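Local coordinates for Nrps/pks (Streptomyces albus, PDB 4OPE), which probably catalyses decarboxylative Claisen condensation to extend the polyketide chain, as a ketosynthase domain of the AT-less oxazolomycin assembly line, at residues Val102-Leu105 with Leu106-Ala109; Asn157-Ser160 with Tyr161-Phe165; Asp22-Ala25 with Gln26-Arg29. All coordinates share one frame; numbering follows the deposited sequence.

Contact 1. Residues Val102-Leu105 with Leu106-Ala109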
loop_
_atom_site.group_PDB
_atom_site.type_symbol
_atom_site.label_atom_id
_atom_site.label_comp_id
_atom_site.label_asym_id
_atom_site.label_seq_id
_atom_site.Cartn_x
_atom_site.Cartn_y
_atom_site.Cartn_z
ATOM N N VAL A 102 -13.452 7.066 -9.747
ATOM C CA VAL A 102 -12.507 8.123 -10.119
ATOM C C VAL A 102 -13.072 9.016 -11.198
ATOM O O VAL A 102 -12.926 10.243 -11.145
ATOM C CB VAL A 102 -11.137 7.580 -10.500
ATOM C CG1 VAL A 102 -10.227 8.709 -10.941
ATOM C CG2 VAL A 102 -10.545 6.892 -9.280
ATOM N N TRP A 103 -13.748 8.410 -12.161
ATOM C CA TRP A 103 -14.426 9.198 -13.189
ATOM C C TRP A 103 -15.374 10.197 -12.522
ATOM O O TRP A 103 -15.356 11.397 -12.853
ATOM C CB TRP A 103 -15.228 8.333 -14.168
ATOM C CG TRP A 103 -15.744 9.168 -15.288
ATOM C CD1 TRP A 103 -16.946 9.813 -15.365
ATOM C CD2 TRP A 103 -15.034 9.495 -16.492
ATOM N NE1 TRP A 103 -17.042 10.519 -16.557
ATOM C CE2 TRP A 103 -15.877 10.355 -17.259
ATOM C CE3 TRP A 103 -13.776 9.149 -16.995
ATOM C CZ2 TRP A 103 -15.484 10.881 -18.486
ATOM C CZ3 TRP A 103 -13.388 9.663 -18.234
ATOM C CH2 TRP A 103 -14.240 10.514 -18.964
ATOM N N HIS A 104 -16.208 9.722 -11.589
ATOM C CA HIS A 104 -17.153 10.617 -10.974
ATOM C C HIS A 104 -16.473 11.644 -10.084
ATOM O O HIS A 104 -16.956 12.766 -9.973
ATOM C CB HIS A 104 -18.198 9.859 -10.222
ATOM C CG HIS A 104 -19.137 9.110 -11.104
ATOM N ND1 HIS A 104 -19.601 7.852 -10.798
ATOM C CD2 HIS A 104 -19.707 9.446 -12.282
ATOM C CE1 HIS A 104 -20.423 7.441 -11.745
ATOM N NE2 HIS A 104 -20.515 8.400 -12.651
ATOM N N LEU A 105 -15.346 11.292 -9.490
ATOM C CA LEU A 105 -14.586 12.260 -8.719
ATOM C C LEU A 105 -14.177 13.463 -9.589
ATOM O O LEU A 105 -14.294 14.651 -9.163
ATOM C CB LEU A 105 -13.323 11.593 -8.134
ATOM C CG LEU A 105 -12.198 12.453 -7.555
ATOM C CD1 LEU A 105 -12.815 13.194 -6.392
ATOM C CD2 LEU A 105 -11.015 11.641 -7.045
ATOM N N LEU A 106 -13.669 13.189 -10.794
ATOM C CA LEU A 106 -13.194 14.283 -11.630
ATOM C C LEU A 106 -14.359 15.184 -12.004
ATOM O O LEU A 106 -14.257 16.414 -11.965
ATOM C CB LEU A 106 -12.497 13.748 -12.834
ATOM C CG LEU A 106 -10.981 13.614 -12.732
ATOM C CD1 LEU A 106 -10.410 13.310 -11.361
ATOM C CD2 LEU A 106 -10.527 12.606 -13.755
ATOM N N GLU A 107 -15.506 14.578 -12.271
ATOM C CA GLU A 107 -16.698 15.369 -12.532
ATOM C C GLU A 107 -17.096 16.202 -11.322
ATOM O O GLU A 107 -17.425 17.373 -11.453
ATOM C CB GLU A 107 -17.849 14.496 -13.009
ATOM C CG GLU A 107 -17.490 13.770 -14.296
ATOM C CD GLU A 107 -18.666 13.071 -14.955
ATOM O OE1 GLU A 107 -19.575 12.579 -14.176
ATOM O OE2 GLU A 107 -18.654 13.020 -16.236
ATOM N N ASP A 108 -16.999 15.648 -10.132
ATOM C CA ASP A 108 -17.377 16.435 -8.960
ATOM C C ASP A 108 -16.399 17.581 -8.715
ATOM O O ASP A 108 -16.795 18.650 -8.347
ATOM C CB ASP A 108 -17.534 15.576 -7.717
ATOM C CG ASP A 108 -17.980 16.392 -6.506
ATOM O OD1 ASP A 108 -19.186 16.795 -6.401
ATOM O OD2 ASP A 108 -17.103 16.623 -5.644
ATOM N N ALA A 109 -15.126 17.366 -8.958
ATOM C CA ALA A 109 -14.170 18.433 -8.897
ATOM C C ALA A 109 -14.267 19.453 -10.034
ATOM O O ALA A 109 -13.473 20.387 -10.017
ATOM C CB ALA A 109 -12.761 17.848 -8.897
#
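E107 reaches back to W103 one helical turn earlier, near the C-terminal end of helix 93-108, and the glutamate side chain can be traced back along that turn. Its CB lies 3.6 Å from H104 O. With CG set opposite the carbonyl carbon (chi1 -60°), the chain runs extended back towards the preceding turn, and CG comes 3.5 Å from W103 O. CD then arrives beside the indole, 3.4 Å from W103 NE1. At the tip the two oxygens part. OE2 takes a weak hydrogen bond from W103 NE1 at 3.0 Å, bent to 133° at the hydrogen; the carboxylate and indole planes stand 62° apart. OE1 reaches the edge of the H104 imidazole, in the ring plane and 3.7 Å from H104 CD2, but its main partner is the backbone N of Y568. H104 runs alongside E107 and gives its own NE2 to Y568 O, so the two neighbouring side chains hold both polar backbone atoms of one residue. A leucine in place of E107 would probably leave Y568 N and the indole N-H without this acceptor. L105 CG meets L106 CD1 at 4.3 Å, and L105 also packs on strand 242-250. Regular i to i+4 backbone bonds run through the turn, the last from A109 N to L105 O at 2.8 Å. A helix face that mixes polar tips with aromatic rings and receives a returning C-terminal segment, here with F570 against both W103 and H104, is consistent with the linker that wraps back over the ketosynthase in modular polyketide synthases.

Contact 2. Residues Asn157-Ser160 with Tyr161-Phe165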
loop_
_atom_site.group_PDB
_atom_site.type_symbol
_atom_site.label_atom_id
_atom_site.label_comp_id
_atom_site.label_asym_id
_atom_site.label_seq_id
_atom_site.Cartn_x
_atom_site.Cartn_y
_atom_site.Cartn_z
ATOM N N ASN A 157 -3.128 1.069 -10.618
ATOM C CA ASN A 157 -2.440 1.158 -11.919
ATOM C C ASN A 157 -3.419 1.344 -13.083
ATOM O O ASN A 157 -3.194 2.133 -13.984
ATOM C CB ASN A 157 -1.650 -0.120 -12.181
ATOM C CG ASN A 157 -0.459 -0.284 -11.294
ATOM O OD1 ASN A 157 0.088 -1.359 -11.232
ATOM N ND2 ASN A 157 -0.044 0.754 -10.619
ATOM N N ARG A 158 -4.513 0.609 -13.035
ATOM C CA ARG A 158 -5.517 0.762 -14.033
ATOM C C ARG A 158 -6.120 2.189 -14.035
ATOM O O ARG A 158 -6.308 2.813 -15.093
ATOM C CB ARG A 158 -6.579 -0.295 -13.845
ATOM C CG ARG A 158 -7.570 -0.358 -15.008
ATOM C CD ARG A 158 -8.115 -1.765 -15.179
ATOM N NE ARG A 158 -7.517 -2.403 -16.334
ATOM C CZ ARG A 158 -7.258 -3.700 -16.469
ATOM N NH1 ARG A 158 -7.509 -4.577 -15.519
ATOM N NH2 ARG A 158 -6.722 -4.124 -17.590
ATOM N N VAL A 159 -6.389 2.734 -12.874
ATOM C CA VAL A 159 -6.744 4.158 -12.825
ATOM C C VAL A 159 -5.630 5.048 -13.446
ATOM O O VAL A 159 -5.883 5.919 -14.319
ATOM C CB VAL A 159 -7.091 4.571 -11.390
ATOM C CG1 VAL A 159 -7.121 6.084 -11.238
ATOM C CG2 VAL A 159 -8.443 4.009 -11.062
ATOM N N SER A 160 -4.399 4.818 -13.017
ATOM C CA SER A 160 -3.317 5.631 -13.519
ATOM C C SER A 160 -3.205 5.569 -15.071
ATOM O O SER A 160 -2.961 6.575 -15.726
ATOM C CB SER A 160 -1.997 5.262 -12.832
ATOM O OG SER A 160 -1.992 5.697 -11.475
ATOM N N TYR A 161 -3.429 4.388 -15.634
ATOM C CA TYR A 161 -3.291 4.168 -17.042
ATOM C C TYR A 161 -4.377 4.910 -17.807
ATOM O O TYR A 161 -4.104 5.723 -18.678
ATOM C CB TYR A 161 -3.395 2.699 -17.323
ATOM C CG TYR A 161 -3.630 2.406 -18.755
ATOM C CD1 TYR A 161 -2.606 2.603 -19.691
ATOM C CD2 TYR A 161 -4.851 1.920 -19.190
ATOM C CE1 TYR A 161 -2.794 2.327 -21.029
ATOM C CE2 TYR A 161 -5.072 1.669 -20.528
ATOM C CZ TYR A 161 -4.044 1.870 -21.455
ATOM O OH TYR A 161 -4.240 1.593 -22.798
ATOM N N PHE A 162 -5.614 4.648 -17.440
ATOM C CA PHE A 162 -6.754 5.147 -18.139
ATOM C C PHE A 162 -6.909 6.641 -18.029
ATOM O O PHE A 162 -7.387 7.262 -18.947
ATOM C CB PHE A 162 -8.026 4.473 -17.623
ATOM C CG PHE A 162 -9.270 4.936 -18.307
ATOM C CD1 PHE A 162 -9.603 4.472 -19.584
ATOM C CD2 PHE A 162 -10.108 5.855 -17.700
ATOM C CE1 PHE A 162 -10.761 4.888 -20.211
ATOM C CE2 PHE A 162 -11.265 6.292 -18.331
ATOM C CZ PHE A 162 -11.595 5.798 -19.586
ATOM N N PHE A 163 -6.576 7.233 -16.904
ATOM C CA PHE A 163 -6.746 8.690 -16.756
ATOM C C PHE A 163 -5.480 9.459 -17.061
ATOM O O PHE A 163 -5.460 10.687 -16.957
ATOM C CB PHE A 163 -7.160 9.013 -15.315
ATOM C CG PHE A 163 -8.534 8.574 -14.991
ATOM C CD1 PHE A 163 -8.783 7.290 -14.595
ATOM C CD2 PHE A 163 -9.587 9.458 -15.090
ATOM C CE1 PHE A 163 -10.087 6.897 -14.285
ATOM C CE2 PHE A 163 -10.888 9.056 -14.796
ATOM C CZ PHE A 163 -11.137 7.767 -14.412
ATOM N N ASP A 164 -4.429 8.725 -17.405
ATOM C CA ASP A 164 -3.127 9.266 -17.685
ATOM C C ASP A 164 -2.552 9.993 -16.492
ATOM O O ASP A 164 -2.199 11.178 -16.557
ATOM C CB ASP A 164 -3.176 10.155 -18.929
ATOM C CG ASP A 164 -1.786 10.401 -19.554
ATOM O OD1 ASP A 164 -0.782 9.785 -19.118
ATOM O OD2 ASP A 164 -1.686 11.259 -20.463
ATOM N N PHE A 165 -2.492 9.284 -15.379
ATOM C CA PHE A 165 -1.914 9.846 -14.170
ATOM C C PHE A 165 -0.514 9.261 -13.980
ATOM O O PHE A 165 -0.348 8.059 -13.715
ATOM C CB PHE A 165 -2.811 9.548 -12.953
ATOM C CG PHE A 165 -4.146 10.244 -12.969
ATOM C CD1 PHE A 165 -4.346 11.403 -13.703
ATOM C CD2 PHE A 165 -5.203 9.733 -12.226
ATOM C CE1 PHE A 165 -5.571 12.025 -13.713
ATOM C CE2 PHE A 165 -6.414 10.354 -12.210
ATOM C CZ PHE A 165 -6.613 11.499 -12.965
HETATM O O HOH W 1 -0.691 7.775 -11.054
#
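Y161 N, F162 N and F163 N bond in turn to the carbonyl oxygens of N157, R158 and V159, four residues back, before the chain leaves the helix through positive phi at D164 (61°). This exit is a Schellman motif: F165 N reaches back to S160 O at 2.8 Å, lying in the carbonyl plane on a lone pair, and D164 N bonds to Y161 O at 3.3 Å. The reversal swings F165 round to the side of the helix where V159 and F163 already sit. V159 carries this apolar face. Its CG1, anti to the backbone N (chi1 166°), touches F163 CD1 at 3.9 Å and approaches F165 CD2 at 4.2 Å, while V159 O lies in the plane of the F163 ring at its edge. V123 of strand 121-126 packs on both V159 and F165. S160 places its buried hydroxyl on a different side of the helix: its OG bonds to S169 OG, and a water links it to F165 O, so the serine side chain is tied to the residue that its own carbonyl holds through the backbone. The outer flank of the helix belongs to the dimer interface, where F279 of the second subunit meets the Y161 ring, A275 N of that subunit donates to D164 OD1, and its S427 OG bonds to N157 ND2, which also bonds to S169 OG of its own chain. The aromatic residues pack in succession: the F162 edge atom CD2 sits 3.5 Å above one face of the F163 ring, offset toward its rim, and F163 CB, not its ring, stands 3.4 Å above the centre of the F165 ring.

Contact 3. Residues Asp22-Ala25 with Gln26-Arg29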
loop_
_atom_site.group_PDB
_atom_site.type_symbol
_atom_site.label_atom_id
_atom_site.label_comp_id
_atom_site.label_asym_id
_atom_site.label_seq_id
_atom_site.Cartn_x
_atom_site.Cartn_y
_atom_site.Cartn_z
ATOM N N ASP A 22 -26.184 5.373 -4.160
ATOM C CA ASP A 22 -25.431 5.226 -5.412
ATOM C C ASP A 22 -24.695 6.492 -5.814
ATOM O O ASP A 22 -23.838 6.474 -6.677
ATOM C CB ASP A 22 -26.323 4.682 -6.522
ATOM C CG ASP A 22 -26.459 3.137 -6.443
ATOM O OD1 ASP A 22 -25.456 2.430 -6.017
ATOM O OD2 ASP A 22 -27.558 2.650 -6.808
ATOM N N ASP A 23 -25.005 7.585 -5.137
ATOM C CA ASP A 23 -24.219 8.788 -5.224
ATOM C C ASP A 23 -24.380 9.540 -3.916
ATOM O O ASP A 23 -25.239 9.226 -3.101
ATOM C CB ASP A 23 -24.708 9.634 -6.411
ATOM C CG ASP A 23 -26.237 9.867 -6.394
ATOM O OD1 ASP A 23 -26.847 10.241 -5.379
ATOM O OD2 ASP A 23 -26.846 9.689 -7.442
ATOM N N LEU A 24 -23.584 10.571 -3.767
ATOM C CA LEU A 24 -23.494 11.324 -2.558
ATOM C C LEU A 24 -24.712 12.145 -2.209
ATOM O O LEU A 24 -24.889 12.497 -1.032
ATOM C CB LEU A 24 -22.289 12.243 -2.601
ATOM C CG LEU A 24 -20.923 11.548 -2.646
ATOM C CD1 LEU A 24 -19.890 12.421 -1.906
ATOM C CD2 LEU A 24 -20.928 10.146 -2.082
ATOM N N ALA A 25 -25.550 12.457 -3.184
ATOM C CA ALA A 25 -26.801 13.143 -2.850
ATOM C C ALA A 25 -27.691 12.207 -2.067
ATOM O O ALA A 25 -28.328 12.597 -1.098
ATOM C CB ALA A 25 -27.514 13.618 -4.095
ATOM N N GLN A 26 -27.717 10.959 -2.496
ATOM C CA GLN A 26 -28.494 9.941 -1.825
ATOM C C GLN A 26 -27.815 9.620 -0.485
ATOM O O GLN A 26 -28.474 9.468 0.517
ATOM C CB GLN A 26 -28.658 8.736 -2.759
ATOM C CG GLN A 26 -29.638 7.683 -2.280
ATOM C CD GLN A 26 -30.994 8.265 -1.919
ATOM O OE1 GLN A 26 -31.592 8.985 -2.723
ATOM N NE2 GLN A 26 -31.480 7.977 -0.711
ATOM N N PHE A 27 -26.494 9.625 -0.436
ATOM C CA PHE A 27 -25.811 9.410 0.813
ATOM C C PHE A 27 -26.219 10.446 1.820
ATOM O O PHE A 27 -26.485 10.134 2.991
ATOM C CB PHE A 27 -24.301 9.491 0.562
ATOM C CG PHE A 27 -23.413 9.025 1.713
ATOM C CD1 PHE A 27 -23.726 7.914 2.457
ATOM C CD2 PHE A 27 -22.226 9.693 1.992
ATOM C CE1 PHE A 27 -22.871 7.481 3.472
ATOM C CE2 PHE A 27 -21.370 9.260 2.996
ATOM C CZ PHE A 27 -21.693 8.164 3.738
ATOM N N TRP A 28 -26.289 11.689 1.362
ATOM C CA TRP A 28 -26.585 12.806 2.255
ATOM C C TRP A 28 -27.984 12.705 2.811
ATOM O O TRP A 28 -28.152 12.830 3.988
ATOM C CB TRP A 28 -26.373 14.157 1.601
ATOM C CG TRP A 28 -26.778 15.262 2.538
ATOM C CD1 TRP A 28 -27.815 16.138 2.376
ATOM C CD2 TRP A 28 -26.198 15.572 3.819
ATOM N NE1 TRP A 28 -27.900 16.979 3.449
ATOM C CE2 TRP A 28 -26.921 16.665 4.350
ATOM C CE3 TRP A 28 -25.144 15.040 4.562
ATOM C CZ2 TRP A 28 -26.613 17.243 5.574
ATOM C CZ3 TRP A 28 -24.816 15.644 5.805
ATOM C CH2 TRP A 28 -25.558 16.717 6.291
ATOM N N ARG A 29 -28.959 12.477 1.951
ATOM C CA ARG A 29 -30.336 12.183 2.334
ATOM C C ARG A 29 -30.388 11.153 3.476
ATOM O O ARG A 29 -31.064 11.372 4.530
ATOM C CB ARG A 29 -31.058 11.571 1.136
ATOM C CG ARG A 29 -32.346 12.228 0.671
ATOM C CD ARG A 29 -32.219 12.894 -0.707
ATOM N NE ARG A 29 -31.740 11.986 -1.760
ATOM C CZ ARG A 29 -31.242 12.380 -2.937
ATOM N NH1 ARG A 29 -31.164 13.679 -3.255
ATOM N NH2 ARG A 29 -30.807 11.471 -3.804
#
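A25 and Q26, with L24 beside them, form the first turn of helix 24-33, and the R29 side chain folds back over it. Bent at chi2 and chi3, that side chain presents one face of its guanidinium to A25 O, which lies 3.4 Å from the plane, over the centre of the group, and brings NH1 to 3.7 Å from A25 CB. The same oxygen accepts R29 N at 3.1 Å in a nearly straight bond. Q26 holds the guanidinium from its edge: OE1 takes R29 NE at 3.2 Å and R29 NH2 at 2.8 Å, both from one face of the amide but close to the arginine plane. R29 NH1 is left to form a salt bridge with E475. L24 sends CD2 to 4.3 Å from F27 CD2, and both residues lean on T362 of helix 356-370. Ahead of them D23 turns its carboxylate back over the helix start, with CG between the backbone N and the carbonyl carbon (chi1 51°). From there D23 OD1 receives Q26 N at 3.1 Å, a bond that occupies an amide of the opening turn: D23 is a classic aspartate N-cap.

All three contacts are local, within or at the end of a helix of the ketosynthase N-terminal region, but they meet different surroundings. Contacts 1 and 2 are buried and touch directly: F163 packs on V102, W103 and L106, and F162 on W103, so helices 93-108 and 152-163 share one hydrophobic seam. Contact 3 is only partly buried and touches neither, its centre about 15 Å from that of contact 1 and 26 Å from that of contact 2. Their chemistry follows place. At 102-109 polar tips receive the chain's own C-terminal part, whereas 157-165 offers aromatic and polar groups to the second subunit. At 22-29 an aspartate caps the helix start, and an arginine-glutamine pair lies along its first turns.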